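Local atomic coordinates of galactose mutarotase-like protein (Clostridium acetobutylicum, PDB entry 3OS7), a protein that probably binds carbohydrate and may act as an aldose 1-epimerase, interconverting the two anomers of a sugar. Residues Glu12-Glu17 against Glu29-Pro34; Asn39-Lys44 against Glu63-Arg68; Leu74-Pro79 against Gln166-Val171; Val50-Thr55 against Thr273-Glu278. One frame throughout, in Å; residues are numbered along the deposited sequence.

Interaction 1. Residues Glu12-Glu17 against Glu29-Pro34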
# COMPACT_ATOMS: atom_id res chain seq x y z
N GLU A 12 -23.40 0.68 -4.62
CA GLU A 12 -23.93 1.26 -5.86
C GLU A 12 -23.14 0.74 -7.06
O GLU A 12 -22.24 -0.07 -6.90
CB GLU A 12 -23.91 2.78 -5.78
CG GLU A 12 -22.54 3.38 -5.74
CD GLU A 12 -22.52 4.82 -5.21
OE1 GLU A 12 -22.04 5.02 -4.08
OE2 GLU A 12 -22.97 5.74 -5.91
N ILE A 13 -23.53 1.17 -8.27
CA ILE A 13 -22.91 0.67 -9.49
C ILE A 13 -21.93 1.72 -10.00
O ILE A 13 -22.21 2.91 -9.98
CB ILE A 13 -23.95 0.40 -10.59
CG1 ILE A 13 -24.96 -0.68 -10.15
CG2 ILE A 13 -23.28 -0.02 -11.88
CD1 ILE A 13 -24.30 -1.94 -9.62
N ILE A 14 -20.78 1.28 -10.46
CA ILE A 14 -19.78 2.19 -11.07
C ILE A 14 -19.32 1.51 -12.37
O ILE A 14 -19.40 0.30 -12.50
CB ILE A 14 -18.59 2.46 -10.08
CG1 ILE A 14 -17.67 3.57 -10.59
CG2 ILE A 14 -17.78 1.22 -9.86
CD1 ILE A 14 -16.67 4.05 -9.52
N TRP A 15 -18.88 2.30 -13.34
CA TRP A 15 -18.47 1.77 -14.64
C TRP A 15 -19.54 0.86 -15.23
O TRP A 15 -19.25 -0.24 -15.72
CB TRP A 15 -17.15 1.01 -14.52
CG TRP A 15 -15.95 1.85 -14.54
CD1 TRP A 15 -15.54 2.66 -15.57
CD2 TRP A 15 -14.93 1.94 -13.54
NE1 TRP A 15 -14.34 3.26 -15.25
CE2 TRP A 15 -13.95 2.84 -14.01
CE3 TRP A 15 -14.76 1.36 -12.27
CZ2 TRP A 15 -12.82 3.16 -13.27
CZ3 TRP A 15 -13.65 1.69 -11.54
CH2 TRP A 15 -12.68 2.58 -12.04
N SER A 16 -20.80 1.30 -15.12
CA SER A 16 -21.97 0.60 -15.69
C SER A 16 -22.42 -0.74 -15.09
O SER A 16 -23.61 -0.99 -15.00
CB SER A 16 -21.84 0.45 -17.22
OG SER A 16 -21.54 1.71 -17.79
N GLU A 17 -21.49 -1.63 -14.72
CA GLU A 17 -21.87 -2.97 -14.28
C GLU A 17 -21.08 -3.47 -13.08
O GLU A 17 -21.14 -4.65 -12.76
CB GLU A 17 -21.73 -3.97 -15.44
CG GLU A 17 -20.38 -3.86 -16.18
CD GLU A 17 -20.17 -4.95 -17.24
OE1 GLU A 17 -21.15 -5.60 -17.67
OE2 GLU A 17 -19.01 -5.15 -17.63
N GLU A 29 -15.13 10.46 3.65
CA GLU A 29 -15.83 9.58 2.73
C GLU A 29 -14.80 8.79 1.91
O GLU A 29 -13.78 9.36 1.48
CB GLU A 29 -16.73 10.41 1.81
CG GLU A 29 -17.54 9.58 0.83
CD GLU A 29 -18.42 10.45 -0.05
OE1 GLU A 29 -18.95 11.47 0.47
OE2 GLU A 29 -18.56 10.11 -1.25
N ALA A 30 -15.06 7.51 1.72
CA ALA A 30 -14.21 6.60 0.96
C ALA A 30 -15.00 5.84 -0.11
O ALA A 30 -16.23 5.70 -0.03
CB ALA A 30 -13.49 5.62 1.85
N LEU A 31 -14.28 5.31 -1.07
CA LEU A 31 -14.88 4.50 -2.14
C LEU A 31 -13.98 3.30 -2.36
O LEU A 31 -12.79 3.46 -2.60
CB LEU A 31 -14.99 5.33 -3.42
CG LEU A 31 -15.51 4.60 -4.67
CD1 LEU A 31 -16.91 4.03 -4.40
CD2 LEU A 31 -15.49 5.59 -5.84
N ILE A 32 -14.55 2.09 -2.29
CA ILE A 32 -13.83 0.88 -2.49
C ILE A 32 -14.41 0.09 -3.68
O ILE A 32 -15.63 0.09 -3.90
CB ILE A 32 -13.78 0.02 -1.20
CG1 ILE A 32 -12.76 -1.13 -1.34
CG2 ILE A 32 -15.17 -0.54 -0.82
CD1 ILE A 32 -12.53 -1.87 0.02
N ILE A 33 -13.51 -0.51 -4.46
CA ILE A 33 -13.88 -1.28 -5.66
C ILE A 33 -13.53 -2.77 -5.49
O ILE A 33 -12.41 -3.21 -5.81
CB ILE A 33 -13.19 -0.77 -6.93
CG1 ILE A 33 -13.20 0.77 -7.05
CG2 ILE A 33 -13.86 -1.43 -8.18
CD1 ILE A 33 -14.57 1.38 -7.14
N PRO A 34 -14.48 -3.56 -4.98
CA PRO A 34 -14.20 -4.98 -4.74
C PRO A 34 -13.69 -5.75 -5.96
O PRO A 34 -12.72 -6.52 -5.84
CB PRO A 34 -15.54 -5.53 -4.23
CG PRO A 34 -16.20 -4.34 -3.62
CD PRO A 34 -15.81 -3.17 -4.48

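Interaction 2. Residues Asn39-Lys44 against Glu63-Arg68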
# COMPACT_ATOMS: atom_id res chain seq x y z
N ASN A 39 -9.75 -2.27 -3.93
CA ASN A 39 -8.96 -1.05 -3.87
C ASN A 39 -9.83 0.11 -3.39
O ASN A 39 -10.85 0.41 -4.01
CB ASN A 39 -8.37 -0.78 -5.26
CG ASN A 39 -7.34 0.34 -5.28
OD1 ASN A 39 -7.47 1.34 -4.55
ND2 ASN A 39 -6.33 0.21 -6.16
N VAL A 40 -9.43 0.73 -2.29
CA VAL A 40 -9.93 2.04 -1.87
C VAL A 40 -9.29 3.15 -2.75
O VAL A 40 -8.13 3.51 -2.58
CB VAL A 40 -9.69 2.30 -0.37
CG1 VAL A 40 -10.22 3.69 0.03
CG2 VAL A 40 -10.34 1.20 0.46
N VAL A 41 -10.05 3.65 -3.71
CA VAL A 41 -9.59 4.60 -4.71
C VAL A 41 -9.84 6.04 -4.37
O VAL A 41 -9.31 6.94 -5.02
CB VAL A 41 -10.20 4.31 -6.10
CG1 VAL A 41 -9.74 2.95 -6.58
CG2 VAL A 41 -11.75 4.46 -6.13
N GLU A 42 -10.63 6.28 -3.33
CA GLU A 42 -10.89 7.62 -2.86
C GLU A 42 -11.00 7.66 -1.34
O GLU A 42 -11.61 6.80 -0.76
CB GLU A 42 -12.20 8.14 -3.48
CG GLU A 42 -12.30 9.65 -3.37
CD GLU A 42 -13.47 10.20 -4.14
OE1 GLU A 42 -14.59 9.71 -3.90
OE2 GLU A 42 -13.26 11.11 -4.98
N LEU A 43 -10.37 8.66 -0.72
CA LEU A 43 -10.53 8.98 0.70
C LEU A 43 -10.46 10.49 0.82
O LEU A 43 -9.42 11.10 0.51
CB LEU A 43 -9.43 8.38 1.54
CG LEU A 43 -9.50 8.75 3.03
CD1 LEU A 43 -10.80 8.20 3.71
CD2 LEU A 43 -8.26 8.29 3.78
N LYS A 44 -11.59 11.11 1.16
CA LYS A 44 -11.62 12.57 1.17
C LYS A 44 -12.30 13.11 2.41
O LYS A 44 -13.00 12.38 3.10
CB LYS A 44 -12.30 13.09 -0.10
CG LYS A 44 -13.71 12.62 -0.29
CD LYS A 44 -14.23 12.94 -1.70
CE LYS A 44 -15.72 12.69 -1.76
NZ LYS A 44 -16.33 13.21 -3.02
N GLU A 63 -11.39 -1.31 -17.90
CA GLU A 63 -10.36 -2.25 -18.29
C GLU A 63 -8.94 -1.70 -18.10
O GLU A 63 -8.04 -2.44 -17.72
CB GLU A 63 -10.56 -2.65 -19.76
CG GLU A 63 -9.95 -3.98 -20.09
CD GLU A 63 -10.58 -5.14 -19.32
OE1 GLU A 63 -11.72 -5.00 -18.81
OE2 GLU A 63 -9.93 -6.20 -19.24
N ASP A 64 -8.76 -0.40 -18.35
CA ASP A 64 -7.48 0.29 -18.17
C ASP A 64 -7.15 0.44 -16.68
O ASP A 64 -5.98 0.37 -16.31
CB ASP A 64 -7.47 1.65 -18.84
CG ASP A 64 -7.58 1.56 -20.37
OD1 ASP A 64 -7.09 0.57 -20.93
OD2 ASP A 64 -8.19 2.46 -20.98
N PHE A 65 -8.17 0.58 -15.84
CA PHE A 65 -7.99 0.53 -14.40
C PHE A 65 -7.58 -0.88 -13.95
O PHE A 65 -6.54 -1.06 -13.30
CB PHE A 65 -9.25 0.99 -13.67
CG PHE A 65 -9.15 0.88 -12.16
CD1 PHE A 65 -8.09 1.45 -11.47
CD2 PHE A 65 -10.11 0.20 -11.44
CE1 PHE A 65 -8.00 1.35 -10.08
CE2 PHE A 65 -10.02 0.08 -10.05
CZ PHE A 65 -8.97 0.66 -9.37
N LYS A 66 -8.34 -1.88 -14.37
CA LYS A 66 -8.08 -3.27 -13.95
C LYS A 66 -6.70 -3.76 -14.37
O LYS A 66 -6.07 -4.55 -13.67
CB LYS A 66 -9.15 -4.21 -14.48
CG LYS A 66 -8.88 -5.70 -14.22
CD LYS A 66 -10.06 -6.59 -14.63
CE LYS A 66 -10.13 -6.81 -16.14
NZ LYS A 66 -11.32 -7.64 -16.55
N ASN A 67 -6.24 -3.28 -15.53
CA ASN A 67 -4.93 -3.68 -16.03
C ASN A 67 -3.74 -2.99 -15.35
O ASN A 67 -2.63 -3.53 -15.39
CB ASN A 67 -4.86 -3.42 -17.53
CG ASN A 67 -5.59 -4.48 -18.31
OD1 ASN A 67 -5.76 -5.62 -17.84
ND2 ASN A 67 -6.01 -4.12 -19.51
N ARG A 68 -3.98 -1.85 -14.72
CA ARG A 68 -2.92 -1.12 -13.99
C ARG A 68 -3.51 -0.39 -12.77
O ARG A 68 -3.55 0.83 -12.70
CB ARG A 68 -2.21 -0.15 -14.92
CG ARG A 68 -0.85 0.27 -14.41
CD ARG A 68 -0.41 1.52 -15.10
NE ARG A 68 0.95 1.90 -14.71
CZ ARG A 68 1.52 3.04 -15.05
NH1 ARG A 68 0.85 3.91 -15.78
NH2 ARG A 68 2.74 3.32 -14.64

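Interaction 3. Residues Leu74-Pro79 against Gln166-Val171. With EDO (1,2-ethanediol), chain H.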
# COMPACT_ATOMS: atom_id res chain seq x y z
N LEU A 74 -5.30 2.35 -2.91
CA LEU A 74 -4.55 1.48 -1.99
C LEU A 74 -4.47 0.05 -2.59
O LEU A 74 -5.29 -0.82 -2.25
CB LEU A 74 -5.23 1.45 -0.62
CG LEU A 74 -5.30 2.77 0.16
CD1 LEU A 74 -6.05 2.61 1.46
CD2 LEU A 74 -3.87 3.27 0.44
N PRO A 75 -3.53 -0.18 -3.50
CA PRO A 75 -3.33 -1.49 -4.12
C PRO A 75 -2.55 -2.44 -3.22
O PRO A 75 -1.38 -2.22 -2.95
CB PRO A 75 -2.52 -1.18 -5.38
CG PRO A 75 -2.41 0.35 -5.41
CD PRO A 75 -2.55 0.80 -4.02
N VAL A 76 -3.19 -3.53 -2.81
CA VAL A 76 -2.50 -4.51 -1.97
C VAL A 76 -1.59 -5.44 -2.78
O VAL A 76 -1.98 -6.00 -3.80
CB VAL A 76 -3.49 -5.28 -1.07
CG1 VAL A 76 -4.39 -6.16 -1.89
CG2 VAL A 76 -2.76 -6.06 0.02
N LEU A 77 -0.37 -5.64 -2.29
CA LEU A 77 0.67 -6.36 -3.02
C LEU A 77 1.05 -7.64 -2.29
O LEU A 77 1.24 -7.62 -1.07
CB LEU A 77 1.91 -5.50 -3.16
CG LEU A 77 1.73 -4.09 -3.67
CD1 LEU A 77 3.04 -3.31 -3.64
CD2 LEU A 77 1.12 -4.12 -5.11
N PHE A 78 1.22 -8.71 -3.05
CA PHE A 78 1.60 -10.03 -2.54
C PHE A 78 2.28 -10.79 -3.66
O PHE A 78 1.60 -11.40 -4.49
CB PHE A 78 0.34 -10.77 -2.08
CG PHE A 78 0.58 -12.16 -1.47
CD1 PHE A 78 1.50 -12.35 -0.45
CD2 PHE A 78 -0.16 -13.26 -1.89
CE1 PHE A 78 1.71 -13.57 0.12
CE2 PHE A 78 0.03 -14.50 -1.32
CZ PHE A 78 0.97 -14.68 -0.32
N PRO A 79 3.62 -10.71 -3.76
CA PRO A 79 4.54 -9.98 -2.91
C PRO A 79 4.64 -8.53 -3.38
O PRO A 79 4.43 -8.28 -4.57
CB PRO A 79 5.86 -10.67 -3.17
CG PRO A 79 5.77 -11.07 -4.62
CD PRO A 79 4.33 -11.40 -4.86
N GLN A 166 -6.94 0.74 8.28
CA GLN A 166 -6.85 -0.38 7.39
C GLN A 166 -6.16 -1.51 8.16
O GLN A 166 -4.98 -1.39 8.52
CB GLN A 166 -5.98 0.04 6.20
CG GLN A 166 -5.55 -1.11 5.28
CD GLN A 166 -4.44 -0.66 4.36
OE1 GLN A 166 -4.69 -0.26 3.21
NE2 GLN A 166 -3.23 -0.65 4.87
N THR A 167 -6.88 -2.60 8.40
CA THR A 167 -6.29 -3.81 8.97
C THR A 167 -6.23 -4.86 7.85
O THR A 167 -7.26 -5.32 7.35
CB THR A 167 -7.06 -4.32 10.23
OG1 THR A 167 -7.11 -3.29 11.22
CG2 THR A 167 -6.38 -5.55 10.86
N THR A 168 -5.01 -5.24 7.48
CA THR A 168 -4.73 -6.21 6.41
C THR A 168 -4.36 -7.53 7.06
O THR A 168 -3.56 -7.57 7.98
CB THR A 168 -3.57 -5.73 5.53
OG1 THR A 168 -3.84 -4.39 5.10
CG2 THR A 168 -3.33 -6.65 4.35
N SER A 169 -4.95 -8.62 6.61
CA SER A 169 -4.58 -9.91 7.20
C SER A 169 -4.63 -10.98 6.16
O SER A 169 -5.37 -10.88 5.19
CB SER A 169 -5.49 -10.26 8.38
OG SER A 169 -6.84 -10.24 8.00
N VAL A 170 -3.83 -12.02 6.38
CA VAL A 170 -3.88 -13.18 5.55
C VAL A 170 -3.70 -14.40 6.44
O VAL A 170 -3.00 -14.33 7.45
CB VAL A 170 -2.82 -13.14 4.43
CG1 VAL A 170 -1.45 -12.92 4.97
CG2 VAL A 170 -2.88 -14.40 3.62
N VAL A 171 -4.38 -15.49 6.08
CA VAL A 171 -4.31 -16.75 6.81
C VAL A 171 -3.93 -17.84 5.80
O VAL A 171 -4.47 -17.88 4.71
CB VAL A 171 -5.62 -17.09 7.58
CG1 VAL A 171 -6.83 -17.12 6.68
CG2 VAL A 171 -5.48 -18.44 8.28
C1 EDO H . -7.03 -13.58 8.03
O1 EDO H . -7.67 -12.76 9.00
C2 EDO H . -7.72 -13.42 6.68
O2 EDO H . -9.11 -13.80 6.75

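Interaction 4. Residues Val50-Thr55 against Thr273-Glu278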
# COMPACT_ATOMS: atom_id res chain seq x y z
N VAL A 50 -10.06 18.24 1.14
CA VAL A 50 -8.87 17.40 1.00
C VAL A 50 -9.28 16.08 0.37
O VAL A 50 -10.30 15.48 0.79
CB VAL A 50 -8.18 17.14 2.34
CG1 VAL A 50 -7.08 16.08 2.20
CG2 VAL A 50 -7.61 18.46 2.91
N THR A 51 -8.55 15.66 -0.66
CA THR A 51 -8.70 14.33 -1.22
C THR A 51 -7.32 13.66 -1.20
O THR A 51 -6.38 14.08 -1.87
CB THR A 51 -9.37 14.29 -2.62
OG1 THR A 51 -9.36 12.94 -3.10
CG2 THR A 51 -8.69 15.19 -3.62
N ILE A 52 -7.22 12.61 -0.39
CA ILE A 52 -5.91 12.00 -0.08
C ILE A 52 -5.37 11.08 -1.18
O ILE A 52 -4.19 11.14 -1.53
CB ILE A 52 -5.98 11.21 1.22
CG1 ILE A 52 -6.30 12.14 2.39
CG2 ILE A 52 -4.68 10.39 1.44
CD1 ILE A 52 -6.48 11.41 3.72
N LEU A 53 -6.20 10.19 -1.67
CA LEU A 53 -5.76 9.10 -2.55
C LEU A 53 -6.02 9.44 -4.01
O LEU A 53 -7.07 9.99 -4.36
CB LEU A 53 -6.48 7.77 -2.24
CG LEU A 53 -6.22 7.18 -0.86
CD1 LEU A 53 -7.19 6.05 -0.50
CD2 LEU A 53 -4.73 6.78 -0.71
N ARG A 54 -5.08 9.04 -4.86
CA ARG A 54 -5.22 9.27 -6.28
C ARG A 54 -6.33 8.40 -6.84
O ARG A 54 -6.27 7.19 -6.73
CB ARG A 54 -3.91 8.98 -7.00
CG ARG A 54 -3.95 9.50 -8.44
CD ARG A 54 -2.91 8.82 -9.22
NE ARG A 54 -2.71 9.43 -10.52
CZ ARG A 54 -2.27 8.79 -11.59
NH1 ARG A 54 -1.95 7.50 -11.54
NH2 ARG A 54 -2.09 9.47 -12.72
N THR A 55 -7.33 9.03 -7.45
CA THR A 55 -8.58 8.38 -7.89
C THR A 55 -8.66 8.42 -9.42
O THR A 55 -8.34 9.45 -10.02
CB THR A 55 -9.81 9.15 -7.33
OG1 THR A 55 -9.67 9.39 -5.92
CG2 THR A 55 -11.14 8.40 -7.61
N THR A 273 -2.02 22.16 6.37
CA THR A 273 -2.57 20.81 6.44
C THR A 273 -1.52 19.74 6.16
O THR A 273 -0.71 19.87 5.26
CB THR A 273 -3.70 20.67 5.38
OG1 THR A 273 -4.61 21.77 5.52
CG2 THR A 273 -4.47 19.34 5.53
N ARG A 274 -1.60 18.64 6.92
CA ARG A 274 -0.71 17.49 6.79
C ARG A 274 -1.57 16.24 6.55
O ARG A 274 -2.56 16.04 7.27
CB ARG A 274 0.08 17.31 8.09
CG ARG A 274 0.98 16.14 8.06
CD ARG A 274 1.66 15.90 9.38
NE ARG A 274 2.54 17.00 9.71
CZ ARG A 274 2.36 17.88 10.69
NH1 ARG A 274 1.29 17.81 11.45
NH2 ARG A 274 3.26 18.86 10.86
N VAL A 275 -1.21 15.44 5.56
CA VAL A 275 -1.78 14.10 5.37
C VAL A 275 -0.84 13.10 6.02
O VAL A 275 0.37 13.15 5.80
CB VAL A 275 -1.98 13.75 3.88
CG1 VAL A 275 -2.29 12.25 3.72
CG2 VAL A 275 -3.12 14.62 3.28
N VAL A 276 -1.38 12.26 6.89
CA VAL A 276 -0.56 11.32 7.66
C VAL A 276 -0.88 9.88 7.27
O VAL A 276 -2.06 9.48 7.21
CB VAL A 276 -0.78 11.48 9.18
CG1 VAL A 276 0.11 10.51 9.95
CG2 VAL A 276 -0.53 12.93 9.64
N TYR A 277 0.17 9.10 7.03
CA TYR A 277 0.08 7.68 6.69
C TYR A 277 0.89 6.92 7.73
O TYR A 277 2.11 6.76 7.61
CB TYR A 277 0.64 7.47 5.28
CG TYR A 277 0.48 6.10 4.65
CD1 TYR A 277 -0.44 5.16 5.09
CD2 TYR A 277 1.26 5.75 3.52
CE1 TYR A 277 -0.61 3.95 4.42
CE2 TYR A 277 1.10 4.54 2.89
CZ TYR A 277 0.19 3.64 3.34
OH TYR A 277 0.02 2.43 2.68
N GLU A 278 0.22 6.49 8.78
CA GLU A 278 0.84 5.79 9.91
C GLU A 278 0.83 4.28 9.66
O GLU A 278 -0.18 3.71 9.25
CB GLU A 278 0.11 6.15 11.20
CG GLU A 278 0.74 5.63 12.46
CD GLU A 278 0.16 6.25 13.75
OE1 GLU A 278 -0.80 7.07 13.71
OE2 GLU A 278 0.71 5.92 14.82

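Interaction 1. Residues Glu12-Glu17 against Glu29-Pro34
Ile14 is the one residue of Glu12-Glu17 that packs closely on Glu29-Pro34, and it does so with a single methyl. The apolar contact has two partners. Ile14 CD1 lies 4.1 Å from Ile33 CD1, where the two side chains cross at about a right angle, and 4.2 Å from Leu31 CD2, met tip to tip. With CG1 of Ile14 opposite its own backbone N (chi1 -171°) and CD1 carrying on in the same extended line, the side chain reaches its full length toward the other strand. The segments share no hydrogen bond.

The polar elements lie beside this patch. Glu12 and Glu29 carry like charges, with Glu12 OE1 6.8 Å from Glu29 OE2; any repulsion between them would be weakened by the salt bridge from Arg22 to Glu12 OE1. Beyond Ile14 the chain folds back in a gamma turn closed by Glu17 N to Trp15 O at 2.8 Å, while the indole NE1 of Trp15 is bonded to Leu60 O.

In the five-stranded antiparallel sheet, strand 18-25 runs between strands 8-14 and 28-33, so this is packing between next-but-one strands. Strand 8-14 is outermost on one side; strand 28-33 pairs on its other side with strand 39-45.

Interaction 2. Residues Asn39-Lys44 against Glu63-Arg68
Asn39 and Val41 both meet the far end of the Phe65 ring, the atom CZ. At Asn39 the amide nitrogen ND2 stands 4.2 Å from Phe65 CZ, with amide and ring planes 53° apart. This is packing alone: ND2 gives its hydrogen bond to Tyr72 O, and OD1 accepts from Leu74 N, so both ends of the amide are held and its rotation is fixed.

Val40 turns to the opposite face, against Ile32 and Tyr157. At Val41 the closer contact is made, CG1 to Phe65 CZ at 3.7 Å. The backbone here departs from regular strand geometry (phi -94°, psi -10°), and Val41 and Glu42 both pair with Leu31, as in a classic beta bulge. The ring arrives from the helix with CG opposite the backbone N of Phe65 (chi1 176°), which sends it out toward the strand. Away from the contact, Lys66 NZ and Glu63 OE2 are bridged within the helix at 3.4 Å.

Strand 39-45 lies between strands 28-33 and 50-51, and the short helix 62-67 rests over one face of that sheet, with Phe65 also packed on Trp15 and Val36.

Interaction 3. Residues Leu74-Pro79 against Gln166-Val171
Ser169 OG and O1 of a 1,2-ethanediol molecule are hydrogen-bonded at 2.8 Å on the outer face of strand 163-172, whose inner face meets Leu74-Pro79. The diol, probably from the crystallisation liquor, is also bonded to Gln152 OE1. The setting is the large antiparallel beta-sandwich of the galactose mutarotase-like fold: strand 76-77 pairs with strand 178-189, while strand 163-172 lies between strands 151-160 and 329-340. The two segments therefore face each other across layers, with 8.8 Å between Val76 CA and Thr168 CA and no hydrogen bond joining them.

Gln166 reaches across with an extended chain, its CG opposite the backbone N (chi1 169°), and meets Leu74 coming from the opposite direction. Its OE1 lies 3.6 Å from Leu74 CD1 but is hydrogen-bonded to Tyr157 OH, so this buried amide oxygen has a polar partner. Thr168 is served in the same way: OG1 bonds to Tyr184 OH, and its methyl faces the other layer. Tyr184 belongs to strand 178-189 and also touches Val76 and Gln166, which makes it a shared neighbour of both segments. Farther along, Phe78 packs edge-to-face with Phe151. Between the layers, the closest approach of Val76 to Thr168 is methyl to methyl, CG2 to CG2 at 4.4 Å.

Interaction 4. Residues Val50-Thr55 against Thr273-Glu278
Ile52 and Val275 are staggered so that each offers two carbons to the other. In Ile52 (chi1 -63°) CG2 stands opposite the backbone N and CG1 beside it; in Val275 (chi1 168°) CG1 stands opposite the N and CG2 beside it. The result is a double contact, Ile52 CG2 to Val275 CG1 at 3.8 Å and Ile52 CG1 to Val275 CG2 at 4.1 Å, made by two side chains that cross at a slant. Their backbones come within 7.2 Å, measured from Ile52 CA to Val275 CA, yet no hydrogen bond passes between the segments.

Val50 continues the same apolar surface. Its CG1 touches the second branch of Val275, and its CG2 lies 4.2 Å from Thr273 CG2, the two side chains sliding past each other in opposite directions. Thr273 thus shows its methyl to the valine, while its hydroxyl OG1 bonds to Lys271 O close by along the chain. Every residue that touches here is buried, and Phe192, Ile338, Phe188 and Leu43 pack around them.

Polar groups are turned to other sides. Arg274, next to Val275 but pointing off the opposite face of its strand, makes salt bridges with Glu339 and Glu267. Ile52 itself is held through its backbone to Leu43 and Asn189. Strand 50-51 and the loop after it thus pack against one face of strand 273-279, joining the five-stranded sheet to the larger antiparallel body of the beta-sandwich in the galactose mutarotase-like fold.

All four contacts are buried and none has a hydrogen bond between its own segments, but their depth differs: interaction 3 lies about 8 Å from the chain's centre, interaction 1 about 19 Å, measured centre to centre. Interactions 1, 2 and 4 share the five-stranded sheet, where strand 39-45 pairs with strand 28-33 on one side and strand 50-51 on the other; Trp15 on Phe65 further joins 1 to 2. Interactions 1 and 4 are purely aliphatic, interaction 2 sets an aromatic ring against a valine and an amide, and interaction 3 buries polar groups. Asn39 OD1 to Leu74 N, 2.9 Å, ties 2 to 3, while Leu53 and Leu74 bring 3 and 4 together.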